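Local coordinates for hypothetical protein Atu2144 (Agrobacterium tumefaciens, PDB 2ODF), which is of unknown function but belongs to the N-formylglutamate amidohydrolase family, and so may be a hydrolase acting on N-acylated amino acids, at residues Val16-Ala21 against Thr76-Arg81; Ala57-Ala62 against Ile153-Pro158; Val167-Leu172 against Ile224-Asp229; Leu172-Ser177 against Gly205-Leu210. All blocks are in the same frame, centred on the assembly; numbering follows the deposited sequence.

Contact 1 of 4, residues Val16-Ala21 against Thr76-Arg81; sequences VGVENA and TLVYQR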
loop_
_atom_site.group_PDB
_atom_site.type_symbol
_atom_site.label_atom_id
_atom_site.label_comp_id
_atom_site.label_asym_id
_atom_site.label_seq_id
_atom_site.Cartn_x
_atom_site.Cartn_y
_atom_site.Cartn_z
ATOM N N VAL A 16 0.921 -5.606 -14.073
ATOM C CA VAL A 16 -0.098 -6.661 -14.049
ATOM C C VAL A 16 -0.384 -7.155 -15.460
ATOM O O VAL A 16 -0.565 -6.360 -16.357
ATOM C CB VAL A 16 -1.421 -6.183 -13.429
ATOM C CG1 VAL A 16 -2.400 -7.362 -13.295
ATOM C CG2 VAL A 16 -1.185 -5.509 -12.049
ATOM N N GLY A 17 -0.325 -8.473 -15.649
ATOM C CA GLY A 17 -0.745 -9.116 -16.880
ATOM C C GLY A 17 -2.106 -9.758 -16.722
ATOM O O GLY A 17 -2.442 -10.267 -15.647
ATOM N N VAL A 18 -2.926 -9.690 -17.763
ATOM C CA VAL A 18 -4.211 -10.393 -17.733
ATOM C C VAL A 18 -4.357 -11.084 -19.073
ATOM O O VAL A 18 -4.144 -10.458 -20.106
ATOM C CB VAL A 18 -5.413 -9.465 -17.461
ATOM C CG1 VAL A 18 -6.764 -10.238 -17.596
ATOM C CG2 VAL A 18 -5.296 -8.806 -16.074
ATOM N N GLU A 19 -4.664 -12.365 -19.027
ATOM C CA GLU A 19 -4.883 -13.156 -20.203
ATOM C C GLU A 19 -6.260 -13.796 -20.157
ATOM O O GLU A 19 -6.760 -14.100 -19.124
ATOM C CB GLU A 19 -3.770 -14.168 -20.391
ATOM C CG GLU A 19 -2.449 -13.564 -20.865
ATOM C CD GLU A 19 -1.311 -14.565 -20.860
ATOM O OE1 GLU A 19 -1.572 -15.743 -20.678
ATOM O OE2 GLU A 19 -0.167 -14.175 -21.054
ATOM N N ASN A 20 -6.880 -13.911 -21.314
ATOM C CA ASN A 20 -8.220 -14.450 -21.383
ATOM C C ASN A 20 -9.185 -13.599 -20.548
ATOM O O ASN A 20 -10.011 -14.109 -19.892
ATOM C CB ASN A 20 -8.167 -15.900 -20.944
ATOM C CG ASN A 20 -8.905 -16.813 -21.854
ATOM O OD1 ASN A 20 -9.452 -16.388 -22.811
ATOM N ND2 ASN A 20 -8.954 -18.074 -21.519
ATOM N N ALA A 21 -9.035 -12.282 -20.620
ATOM C CA ALA A 21 -9.861 -11.326 -19.854
ATOM C C ALA A 21 -11.358 -11.601 -20.031
ATOM O O ALA A 21 -12.151 -11.591 -19.069
ATOM C CB ALA A 21 -9.530 -9.882 -20.267
ATOM N N THR A 76 -9.942 -16.709 -17.161
ATOM C CA THR A 76 -9.095 -15.544 -17.004
ATOM C C THR A 76 -7.915 -15.824 -16.055
ATOM O O THR A 76 -8.039 -16.527 -15.034
ATOM C CB THR A 76 -9.925 -14.379 -16.473
ATOM O OG1 THR A 76 -10.969 -14.096 -17.404
ATOM C CG2 THR A 76 -9.065 -13.126 -16.229
ATOM N N LEU A 77 -6.772 -15.257 -16.420
ATOM C CA LEU A 77 -5.541 -15.392 -15.649
ATOM C C LEU A 77 -4.994 -14.006 -15.391
ATOM O O LEU A 77 -4.770 -13.262 -16.335
ATOM C CB LEU A 77 -4.498 -16.206 -16.390
ATOM C CG LEU A 77 -3.055 -16.230 -15.884
ATOM C CD1 LEU A 77 -2.973 -16.738 -14.454
ATOM C CD2 LEU A 77 -2.220 -17.091 -16.831
ATOM N N VAL A 78 -4.808 -13.681 -14.120
ATOM C CA VAL A 78 -4.168 -12.441 -13.685
ATOM C C VAL A 78 -2.841 -12.800 -13.071
ATOM O O VAL A 78 -2.772 -13.649 -12.177
ATOM C CB VAL A 78 -4.992 -11.682 -12.651
ATOM C CG1 VAL A 78 -4.292 -10.343 -12.283
ATOM C CG2 VAL A 78 -6.394 -11.442 -13.170
ATOM N N TYR A 79 -1.780 -12.155 -13.553
ATOM C CA TYR A 79 -0.449 -12.485 -13.101
ATOM C C TYR A 79 0.413 -11.217 -12.946
ATOM O O TYR A 79 0.163 -10.173 -13.572
ATOM C CB TYR A 79 0.196 -13.541 -13.989
ATOM C CG TYR A 79 0.546 -13.100 -15.391
ATOM C CD1 TYR A 79 -0.426 -13.077 -16.398
ATOM C CD2 TYR A 79 1.835 -12.735 -15.723
ATOM C CE1 TYR A 79 -0.119 -12.680 -17.686
ATOM C CE2 TYR A 79 2.154 -12.342 -17.038
ATOM C CZ TYR A 79 1.167 -12.312 -18.002
ATOM O OH TYR A 79 1.456 -11.911 -19.304
ATOM N N GLN A 80 1.390 -11.338 -12.067
ATOM C CA GLN A 80 2.350 -10.280 -11.775
ATOM C C GLN A 80 3.525 -10.426 -12.717
ATOM O O GLN A 80 4.072 -11.530 -12.869
ATOM C CB GLN A 80 2.735 -10.446 -10.301
ATOM C CG GLN A 80 3.711 -9.519 -9.685
ATOM C CD GLN A 80 3.520 -8.029 -9.987
ATOM O OE1 GLN A 80 2.670 -7.331 -9.398
ATOM N NE2 GLN A 80 4.375 -7.528 -10.828
ATOM N N ARG A 81 3.898 -9.331 -13.379
ATOM C CA ARG A 81 4.966 -9.362 -14.384
ATOM C C ARG A 81 6.390 -9.122 -13.846
ATOM O O ARG A 81 7.338 -9.211 -14.602
ATOM C CB ARG A 81 4.624 -8.386 -15.518
ATOM C CG ARG A 81 3.335 -8.787 -16.232
ATOM C CD ARG A 81 3.026 -7.944 -17.420
ATOM N NE ARG A 81 4.008 -8.118 -18.484
ATOM C CZ ARG A 81 4.979 -7.259 -18.763
ATOM N NH1 ARG A 81 5.116 -6.136 -18.061
ATOM N NH2 ARG A 81 5.821 -7.530 -19.761
HETATM O O HOH W 1 0.064 -11.585 -22.174
#
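V16-E19 and L77-Q80 pair as antiparallel strands at one margin of the mixed sheet, 16-19 being an outermost strand within the chain. Their axes approach to 4.7 Å. Two hydrogen-bonded pairs, G17 with Y79 and E19 with L77, alternate with the non-hydrogen-bonded pairs V16-Q80 and V18-V78. The four backbone N-H...O bonds are all short and nearly straight; that from G17 N to Y79 O measures 2.7 Å.

Packing is tight where V78 and L77 are buried. CG1 of V16 reaches CG1 of V78 at 3.7 Å, the two side chains crossing obliquely, while V18, itself partly exposed, lies alongside V78 with their CG2 methyls 4.1 Å apart. V78 also rests on V134 and I137 of helix 116-143. On the other face, L77 packs against A66 and R67 of helix 62-73.

The E19/Y79 end is looser and more polar. CG of Y79 sits between its backbone N and carbonyl carbon (chi1 69°), and the ring leans across the neighbouring strand. G17 has no side chain, and its CA lies over one ring face, 3.9 Å from the centroid and 20° off the normal, a CH-pi contact. Beyond it, a water donates to OE2 of E19 and is also hydrogen-bonded to Y79 OH; the same carboxylate forms a salt bridge with R67.

Past the end of strand 16-19, the pairing passes from backbone to side chain: OG1 of T76, also hydrogen-bonded to R141 of helix 116-143, donates to O of N20 at 2.7 Å, tilted 29° from the carbonyl plane.

Contact 2 of 4, residues Ala57-Ala62 against Ile153-Pro158; sequences AWDPGA and IHSFTP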
loop_
_atom_site.group_PDB
_atom_site.type_symbol
_atom_site.label_atom_id
_atom_site.label_comp_id
_atom_site.label_asym_id
_atom_site.label_seq_id
_atom_site.Cartn_x
_atom_site.Cartn_y
_atom_site.Cartn_z
ATOM N N ALA A 57 13.659 -15.752 -7.291
ATOM C CA ALA A 57 13.063 -14.687 -8.094
ATOM C C ALA A 57 11.658 -14.957 -8.597
ATOM O O ALA A 57 10.971 -14.015 -8.974
ATOM C CB ALA A 57 13.956 -14.361 -9.275
ATOM N N TRP A 58 11.234 -16.212 -8.617
ATOM C CA TRP A 58 9.934 -16.590 -9.160
ATOM C C TRP A 58 9.583 -18.029 -8.787
ATOM O O TRP A 58 10.384 -18.730 -8.166
ATOM C CB TRP A 58 9.935 -16.411 -10.687
ATOM C CG TRP A 58 10.746 -17.429 -11.435
ATOM C CD1 TRP A 58 11.918 -18.004 -11.049
ATOM C CD2 TRP A 58 10.428 -17.990 -12.701
ATOM N NE1 TRP A 58 12.339 -18.878 -11.996
ATOM C CE2 TRP A 58 11.447 -18.885 -13.027
ATOM C CE3 TRP A 58 9.371 -17.811 -13.603
ATOM C CZ2 TRP A 58 11.447 -19.615 -14.219
ATOM C CZ3 TRP A 58 9.375 -18.519 -14.777
ATOM C CH2 TRP A 58 10.411 -19.414 -15.080
ATOM N N ASP A 59 8.363 -18.439 -9.119
ATOM C CA ASP A 59 7.937 -19.847 -9.030
ATOM C C ASP A 59 8.102 -20.427 -10.433
ATOM O O ASP A 59 7.219 -20.254 -11.300
ATOM C CB ASP A 59 6.465 -19.958 -8.627
ATOM C CG ASP A 59 6.211 -19.637 -7.181
ATOM O OD1 ASP A 59 7.089 -19.030 -6.500
ATOM O OD2 ASP A 59 5.075 -19.933 -6.726
ATOM N N PRO A 60 9.221 -21.133 -10.678
ATOM C CA PRO A 60 9.413 -21.725 -12.006
ATOM C C PRO A 60 8.307 -22.708 -12.338
ATOM O O PRO A 60 7.913 -23.511 -11.482
ATOM C CB PRO A 60 10.753 -22.476 -11.900
ATOM C CG PRO A 60 11.291 -22.228 -10.561
ATOM C CD PRO A 60 10.297 -21.472 -9.728
ATOM N N GLY A 61 7.788 -22.605 -13.551
ATOM C CA GLY A 61 6.741 -23.497 -14.025
ATOM C C GLY A 61 5.332 -22.986 -13.770
ATOM O O GLY A 61 4.420 -23.405 -14.439
ATOM N N ALA A 62 5.160 -22.116 -12.772
ATOM C CA ALA A 62 3.820 -21.770 -12.285
ATOM C C ALA A 62 2.973 -21.000 -13.313
ATOM O O ALA A 62 1.802 -21.317 -13.507
ATOM C CB ALA A 62 3.919 -21.004 -10.945
ATOM N N ILE A 153 -1.959 -20.239 -8.287
ATOM C CA ILE A 153 -1.018 -21.254 -8.779
ATOM C C ILE A 153 0.402 -20.901 -8.381
ATOM O O ILE A 153 0.918 -19.826 -8.735
ATOM C CB ILE A 153 -1.067 -21.372 -10.340
ATOM C CG1 ILE A 153 -2.493 -21.624 -10.852
ATOM C CG2 ILE A 153 -0.081 -22.405 -10.841
ATOM C CD1 ILE A 153 -3.151 -22.921 -10.386
ATOM N N HIS A 154 1.041 -21.829 -7.675
ATOM C CA HIS A 154 2.373 -21.654 -7.123
ATOM C C HIS A 154 3.223 -22.907 -7.398
ATOM O O HIS A 154 2.681 -24.012 -7.610
ATOM C CB HIS A 154 2.317 -21.468 -5.605
ATOM C CG HIS A 154 1.821 -20.124 -5.165
ATOM N ND1 HIS A 154 0.513 -19.718 -5.330
ATOM C CD2 HIS A 154 2.466 -19.090 -4.575
ATOM C CE1 HIS A 154 0.373 -18.499 -4.833
ATOM N NE2 HIS A 154 1.547 -18.092 -4.385
ATOM N N SER A 155 4.542 -22.739 -7.365
ATOM C CA SER A 155 5.455 -23.879 -7.302
ATOM C C SER A 155 6.411 -23.707 -6.152
ATOM O O SER A 155 6.626 -22.580 -5.632
ATOM C CB SER A 155 6.210 -24.139 -8.644
ATOM O OG SER A 155 7.212 -23.175 -8.933
ATOM N N PHE A 156 6.964 -24.836 -5.727
ATOM C CA PHE A 156 7.855 -24.878 -4.599
ATOM C C PHE A 156 9.054 -25.749 -4.897
ATOM O O PHE A 156 9.016 -26.659 -5.722
ATOM C CB PHE A 156 7.146 -25.307 -3.296
ATOM C CG PHE A 156 6.578 -26.713 -3.317
ATOM C CD1 PHE A 156 5.312 -26.960 -3.824
ATOM C CD2 PHE A 156 7.299 -27.780 -2.782
ATOM C CE1 PHE A 156 4.771 -28.272 -3.824
ATOM C CE2 PHE A 156 6.760 -29.098 -2.787
ATOM C CZ PHE A 156 5.482 -29.312 -3.291
ATOM N N THR A 157 10.137 -25.407 -4.228
ATOM C CA THR A 157 11.426 -26.037 -4.425
ATOM C C THR A 157 11.458 -27.435 -3.756
ATOM O O THR A 157 10.927 -27.626 -2.668
ATOM C CB THR A 157 12.507 -25.083 -3.883
ATOM O OG1 THR A 157 13.762 -25.371 -4.498
ATOM C CG2 THR A 157 12.598 -25.186 -2.395
ATOM N N PRO A 158 12.043 -28.438 -4.435
ATOM C CA PRO A 158 12.072 -29.783 -3.841
ATOM C C PRO A 158 12.897 -29.942 -2.557
ATOM O O PRO A 158 12.569 -30.786 -1.749
ATOM C CB PRO A 158 12.674 -30.660 -4.944
ATOM C CG PRO A 158 12.668 -29.862 -6.179
ATOM C CD PRO A 158 12.615 -28.409 -5.797
#
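A buried polar contact joins D59-A62, the turn leading into helix 62-73, to the C-terminal end of strand 149-156, a central strand of the mixed sheet in this alpha/beta fold of the N-formylglutamate amidohydrolase family. With H33 and H154 nearby, this strand end is consistent with the active-site region of the zinc exopeptidase clan. No strand pairing is involved: CA of D59 and CA of S155 are 5.0 Å apart, and two hydrogen bonds join the segments.

The first runs from the backbone N of S155 to OD2 of D59 at 2.9 Å. The donor meets the carboxylate from above, 45° out of its plane. CA and CB of H154 also approach this oxygen. The other carboxylate oxygen, OD1, faces H33 and R84 through weak interactions, which could help to set how the group is turned.

Van der Waals packing continues the contact at the helix start. CB of A62 lies 4.2 Å from CG2 of I153, and I153 CG2 also comes within 3.4 Å of the carbonyl O of A62; I153 touches A66 and L69 further along the helix. G61, at the N-cap position, has phi 91°, which lets the chain turn sharply into that helix.

The second bond belongs to the serine side chain. With chi1 of S155 at 72°, its OG lies between the backbone N and the carbonyl carbon and packs beside CD of P60. S155 OG donates to P60 O at 2.7 Å.

Contact 3 of 4, residues Val167-Leu172 against Ile224-Asp229; sequences VEIGIL and IEIRND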
loop_
_atom_site.group_PDB
_atom_site.type_symbol
_atom_site.label_atom_id
_atom_site.label_comp_id
_atom_site.label_asym_id
_atom_site.label_seq_id
_atom_site.Cartn_x
_atom_site.Cartn_y
_atom_site.Cartn_z
ATOM N N VAL A 167 6.089 -34.294 -0.735
ATOM C CA VAL A 167 4.800 -33.755 -1.230
ATOM C C VAL A 167 4.989 -33.232 -2.643
ATOM O O VAL A 167 6.014 -32.594 -2.961
ATOM C CB VAL A 167 4.154 -32.668 -0.307
ATOM C CG1 VAL A 167 5.105 -31.451 -0.072
ATOM C CG2 VAL A 167 2.806 -32.224 -0.860
ATOM N N GLU A 168 4.023 -33.555 -3.507
ATOM C CA GLU A 168 4.131 -33.236 -4.922
ATOM C C GLU A 168 3.156 -32.125 -5.301
ATOM O O GLU A 168 3.522 -31.197 -5.993
ATOM C CB GLU A 168 3.938 -34.488 -5.786
ATOM C CG GLU A 168 5.162 -35.367 -5.746
ATOM C CD GLU A 168 4.968 -36.727 -6.455
ATOM O OE1 GLU A 168 3.886 -37.310 -6.339
ATOM O OE2 GLU A 168 5.938 -37.194 -7.107
ATOM N N ILE A 169 1.934 -32.248 -4.803
ATOM C CA ILE A 169 0.898 -31.253 -4.954
ATOM C C ILE A 169 0.390 -30.930 -3.555
ATOM O O ILE A 169 -0.100 -31.812 -2.850
ATOM C CB ILE A 169 -0.288 -31.771 -5.796
ATOM C CG1 ILE A 169 0.160 -32.225 -7.171
ATOM C CG2 ILE A 169 -1.411 -30.688 -5.926
ATOM C CD1 ILE A 169 0.456 -31.111 -8.164
ATOM N N GLY A 170 0.465 -29.647 -3.174
ATOM C CA GLY A 170 -0.235 -29.150 -2.009
ATOM C C GLY A 170 -1.548 -28.473 -2.371
ATOM O O GLY A 170 -1.617 -27.693 -3.336
ATOM N N ILE A 171 -2.579 -28.792 -1.596
ATOM C CA ILE A 171 -3.910 -28.210 -1.716
ATOM C C ILE A 171 -4.049 -27.284 -0.494
ATOM O O ILE A 171 -4.258 -27.725 0.634
ATOM C CB ILE A 171 -5.032 -29.293 -1.773
ATOM C CG1 ILE A 171 -4.783 -30.263 -2.931
ATOM C CG2 ILE A 171 -6.445 -28.630 -1.842
ATOM C CD1 ILE A 171 -4.839 -29.630 -4.333
ATOM N N LEU A 172 -3.905 -25.990 -0.730
ATOM C CA LEU A 172 -3.846 -25.017 0.361
ATOM C C LEU A 172 -5.155 -24.242 0.498
ATOM O O LEU A 172 -5.848 -23.947 -0.488
ATOM C CB LEU A 172 -2.673 -24.070 0.167
ATOM C CG LEU A 172 -1.314 -24.575 0.665
ATOM C CD1 LEU A 172 -0.937 -25.901 0.040
ATOM C CD2 LEU A 172 -0.284 -23.540 0.349
ATOM N N ILE A 224 -2.941 -23.775 -5.075
ATOM C CA ILE A 224 -2.318 -24.987 -5.538
ATOM C C ILE A 224 -0.793 -24.792 -5.571
ATOM O O ILE A 224 -0.283 -23.881 -6.218
ATOM C CB ILE A 224 -2.845 -25.397 -6.975
ATOM C CG1 ILE A 224 -4.327 -25.686 -6.943
ATOM C CG2 ILE A 224 -2.138 -26.630 -7.487
ATOM C CD1 ILE A 224 -4.926 -25.812 -8.260
ATOM N N GLU A 225 -0.096 -25.681 -4.885
ATOM C CA GLU A 225 1.353 -25.746 -4.862
ATOM C C GLU A 225 1.811 -26.984 -5.646
ATOM O O GLU A 225 1.316 -28.079 -5.406
ATOM C CB GLU A 225 1.816 -25.878 -3.415
ATOM C CG GLU A 225 1.904 -24.586 -2.664
ATOM C CD GLU A 225 3.127 -23.787 -2.972
ATOM O OE1 GLU A 225 3.776 -24.002 -4.005
ATOM O OE2 GLU A 225 3.429 -22.891 -2.177
ATOM N N ILE A 226 2.751 -26.796 -6.567
ATOM C CA ILE A 226 3.309 -27.870 -7.378
ATOM C C ILE A 226 4.810 -27.908 -7.169
ATOM O O ILE A 226 5.494 -26.894 -7.356
ATOM C CB ILE A 226 3.020 -27.612 -8.850
ATOM C CG1 ILE A 226 1.526 -27.369 -9.076
ATOM C CG2 ILE A 226 3.556 -28.746 -9.735
ATOM C CD1 ILE A 226 1.254 -26.672 -10.385
ATOM N N ARG A 227 5.368 -29.065 -6.820
ATOM C CA ARG A 227 6.817 -29.151 -6.647
ATOM C C ARG A 227 7.493 -28.884 -8.001
ATOM O O ARG A 227 7.112 -29.472 -9.019
ATOM C CB ARG A 227 7.216 -30.498 -6.042
ATOM C CG ARG A 227 8.559 -30.483 -5.338
ATOM C CD ARG A 227 8.910 -31.858 -4.785
ATOM N NE ARG A 227 9.087 -32.827 -5.876
ATOM C CZ ARG A 227 8.921 -34.148 -5.780
ATOM N NH1 ARG A 227 8.575 -34.725 -4.645
ATOM N NH2 ARG A 227 9.108 -34.895 -6.857
ATOM N N ASN A 228 8.489 -27.989 -8.038
ATOM C CA ASN A 228 8.818 -27.364 -9.332
ATOM C C ASN A 228 9.504 -28.302 -10.330
ATOM O O ASN A 228 9.433 -28.070 -11.522
ATOM C CB ASN A 228 9.546 -26.001 -9.194
ATOM C CG ASN A 228 10.976 -26.117 -8.733
ATOM O OD1 ASN A 228 11.695 -27.025 -9.155
ATOM N ND2 ASN A 228 11.430 -25.152 -7.875
ATOM N N ASP A 229 10.128 -29.371 -9.836
ATOM C CA ASP A 229 10.711 -30.406 -10.719
ATOM C C ASP A 229 9.692 -31.131 -11.592
ATOM O O ASP A 229 10.044 -31.673 -12.643
ATOM C CB ASP A 229 11.527 -31.427 -9.904
ATOM C CG ASP A 229 10.691 -32.177 -8.906
ATOM O OD1 ASP A 229 10.146 -31.533 -8.000
ATOM O OD2 ASP A 229 10.591 -33.418 -9.011
HETATM O O HOH W 2 8.258 -37.637 -5.644
#
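An antiparallel strand pair within the mixed sheet, I169-L172 against I224-R227, forms this contact, with axes 4.7 Å apart and directions 165° from each other. G170 and E225 make the hydrogen-bonded pair: G170 N donates to E225 O at 2.9 Å, and E225 N returns a nearly straight bond (178°) to G170 O. A further bond, R227 N to E168 O, extends the pairing beyond strand 169-172.

On the isoleucine face, CD1 of I169 lies alongside CG1 of I226 at 4.0 Å. On the face carrying E225, the methyl CD2 of L172 packs on CG of E225 at 3.9 Å.

A charged cluster ends the pair. R227 holds D229 side-on, NE to OD1 at 2.7 Å and NH2 to OD2 at 3.0 Å, both on syn lone pairs. CG of E168 lies over one guanidinium face, 3.6 Å from NH1 of R227; OE2 of E168 makes only a long, out-of-plane ion pair with NH2, and a water bridges OE2 to NH1. E168 OE1 accepts from T193 N. This E168-R227-D229 salt-bridge network closes off an antiparallel pair in an otherwise largely parallel alpha/beta sheet.

Contact 4 of 4, residues Leu172-Ser177 against Gly205-Leu210; sequences LHDNDS and GVTHTL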
loop_
_atom_site.group_PDB
_atom_site.type_symbol
_atom_site.label_atom_id
_atom_site.label_comp_id
_atom_site.label_asym_id
_atom_site.label_seq_id
_atom_site.Cartn_x
_atom_site.Cartn_y
_atom_site.Cartn_z
ATOM N N LEU A 172 -3.905 -25.990 -0.730
ATOM C CA LEU A 172 -3.846 -25.017 0.361
ATOM C C LEU A 172 -5.155 -24.242 0.498
ATOM O O LEU A 172 -5.848 -23.947 -0.488
ATOM C CB LEU A 172 -2.673 -24.070 0.167
ATOM C CG LEU A 172 -1.314 -24.575 0.665
ATOM C CD1 LEU A 172 -0.937 -25.901 0.040
ATOM C CD2 LEU A 172 -0.284 -23.540 0.349
ATOM N N HIS A 173 -5.505 -23.914 1.731
ATOM C CA HIS A 173 -6.743 -23.198 1.976
ATOM C C HIS A 173 -6.651 -22.493 3.307
ATOM O O HIS A 173 -5.808 -22.830 4.124
ATOM C CB HIS A 173 -7.931 -24.159 1.936
ATOM C CG HIS A 173 -7.909 -25.190 3.019
ATOM N ND1 HIS A 173 -8.406 -24.948 4.281
ATOM C CD2 HIS A 173 -7.456 -26.467 3.028
ATOM C CE1 HIS A 173 -8.246 -26.024 5.030
ATOM N NE2 HIS A 173 -7.682 -26.965 4.288
ATOM N N ASP A 174 -7.512 -21.496 3.487
ATOM C CA ASP A 174 -7.650 -20.759 4.738
ATOM C C ASP A 174 -8.950 -21.240 5.421
ATOM O O ASP A 174 -9.263 -22.449 5.395
ATOM C CB ASP A 174 -7.620 -19.251 4.430
ATOM C CG ASP A 174 -7.261 -18.407 5.662
ATOM O OD1 ASP A 174 -8.138 -18.197 6.534
ATOM O OD2 ASP A 174 -6.095 -17.976 5.757
ATOM N N ASN A 175 -9.737 -20.326 5.978
ATOM C CA ASN A 175 -10.907 -20.704 6.785
ATOM C C ASN A 175 -12.089 -21.266 5.990
ATOM O O ASN A 175 -13.111 -21.673 6.580
ATOM C CB ASN A 175 -11.333 -19.541 7.718
ATOM C CG ASN A 175 -11.889 -18.292 6.978
ATOM O OD1 ASN A 175 -12.466 -18.373 5.868
ATOM N ND2 ASN A 175 -11.753 -17.120 7.636
ATOM N N ASP A 176 -11.966 -21.277 4.659
ATOM C CA ASP A 176 -12.905 -21.928 3.792
ATOM C C ASP A 176 -12.249 -23.129 3.128
ATOM O O ASP A 176 -11.410 -22.974 2.212
ATOM C CB ASP A 176 -13.397 -20.937 2.748
ATOM C CG ASP A 176 -14.311 -21.565 1.711
ATOM O OD1 ASP A 176 -14.737 -22.739 1.831
ATOM O OD2 ASP A 176 -14.608 -20.841 0.755
ATOM N N SER A 177 -12.644 -24.320 3.559
ATOM C CA SER A 177 -12.036 -25.562 3.044
ATOM C C SER A 177 -12.833 -26.297 1.966
ATOM O O SER A 177 -12.486 -27.425 1.625
ATOM C CB SER A 177 -11.814 -26.542 4.216
ATOM O OG SER A 177 -13.072 -26.968 4.730
ATOM N N GLY A 205 1.608 -17.678 6.539
ATOM C CA GLY A 205 1.347 -16.404 5.880
ATOM C C GLY A 205 1.240 -16.522 4.362
ATOM O O GLY A 205 1.372 -15.537 3.642
ATOM N N VAL A 206 0.950 -17.710 3.844
ATOM C CA VAL A 206 0.897 -17.859 2.394
ATOM C C VAL A 206 -0.522 -17.787 1.808
ATOM O O VAL A 206 -0.668 -17.964 0.613
ATOM C CB VAL A 206 1.563 -19.191 1.949
ATOM C CG1 VAL A 206 3.032 -19.172 2.306
ATOM C CG2 VAL A 206 0.846 -20.414 2.571
ATOM N N THR A 207 -1.545 -17.527 2.622
ATOM C CA THR A 207 -2.913 -17.418 2.092
ATOM C C THR A 207 -3.418 -15.965 2.002
ATOM O O THR A 207 -4.615 -15.728 1.955
ATOM C CB THR A 207 -3.919 -18.270 2.884
ATOM O OG1 THR A 207 -3.997 -17.779 4.229
ATOM C CG2 THR A 207 -3.480 -19.729 2.865
ATOM N N HIS A 208 -2.501 -14.994 1.907
ATOM C CA HIS A 208 -2.891 -13.567 1.820
ATOM C C HIS A 208 -3.870 -13.279 0.707
ATOM O O HIS A 208 -4.933 -12.681 0.919
ATOM C CB HIS A 208 -1.620 -12.708 1.635
ATOM C CG HIS A 208 -1.876 -11.236 1.657
ATOM N ND1 HIS A 208 -2.627 -10.625 2.636
ATOM C CD2 HIS A 208 -1.492 -10.258 0.809
ATOM C CE1 HIS A 208 -2.670 -9.322 2.395
ATOM N NE2 HIS A 208 -1.971 -9.078 1.301
ATOM N N THR A 209 -3.524 -13.672 -0.515
ATOM C CA THR A 209 -4.385 -13.447 -1.674
ATOM C C THR A 209 -5.818 -14.026 -1.492
ATOM O O THR A 209 -6.813 -13.405 -1.877
ATOM C CB THR A 209 -3.682 -13.990 -2.949
ATOM O OG1 THR A 209 -2.462 -13.231 -3.166
ATOM C CG2 THR A 209 -4.601 -13.912 -4.144
ATOM N N LEU A 210 -5.914 -15.216 -0.921
ATOM C CA LEU A 210 -7.208 -15.815 -0.585
ATOM C C LEU A 210 -7.961 -14.929 0.457
ATOM O O LEU A 210 -9.159 -14.653 0.309
ATOM C CB LEU A 210 -7.011 -17.225 -0.022
ATOM C CG LEU A 210 -6.241 -18.235 -0.907
ATOM C CD1 LEU A 210 -6.129 -19.613 -0.213
ATOM C CD2 LEU A 210 -6.903 -18.297 -2.301
#
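The turn between strand 169-172 and helix 178-186 meets the N-terminal end of helix 208-213 here, mainly through D174 and T207. OG1 of T207 donates to OD2 of D174 at 2.6 Å, using the anti lone pair of that oxygen, and the two side chains cross at about a right angle. CG of D174 is anti to its backbone N (chi1 -160°), and the carboxylate beyond it extends toward the threonine. The same OD2 takes part in a salt bridge with R211 one turn further along the helix, so hydroxyl and guanidinium share one oxygen.

T207 occupies the N-cap position of helix 208-213, but its side chain makes no capping bond; the hydroxyl is spent on the aspartate across the contact. In this alpha/beta fold the T207-D174 bond thereby ties the start of helix 208-213 to the loop that follows strand 169-172 of the mixed sheet.

The turn has its own internal support. N175 N donates to OD1 of D174 at 2.7 Å, and H173 ND1 donates to D174 O at 2.9 Å, in the plane of both the imidazole ring and the carbonyl. Apolar contacts flank the polar pair: CD2 of L172 meets CG2 of V206 at 4.0 Å, while CD1 of L210 approaches CA of H173 at 4.2 Å. H208, the first residue of the helix, has its ND1 hydrogen-bonded to E116 OE1 of the second subunit.

Overall arrangement
Contacts 1, 2 and 3 all reach the mixed sheet. Contact 1 pairs strands at one margin, and contact 3, on the other side of the chain's centre, lies about 21 Å away between centres. Contact 2 comes between them in strand order and touches contact 3, with centres 9 Å apart: strands 149-156 and 220-227 are neighbours, and H154 N lies 2.8 Å from I224 O, a probable hydrogen bond. Contact 4 shares L172 with contact 3 and is nested within its chain loop, their centres about 15 Å apart. Contacts 2 and 4 do not touch, their nearest atoms being about 5 Å apart. Given the zinc exopeptidase clan, the strand end at contact 2 is probably the site region.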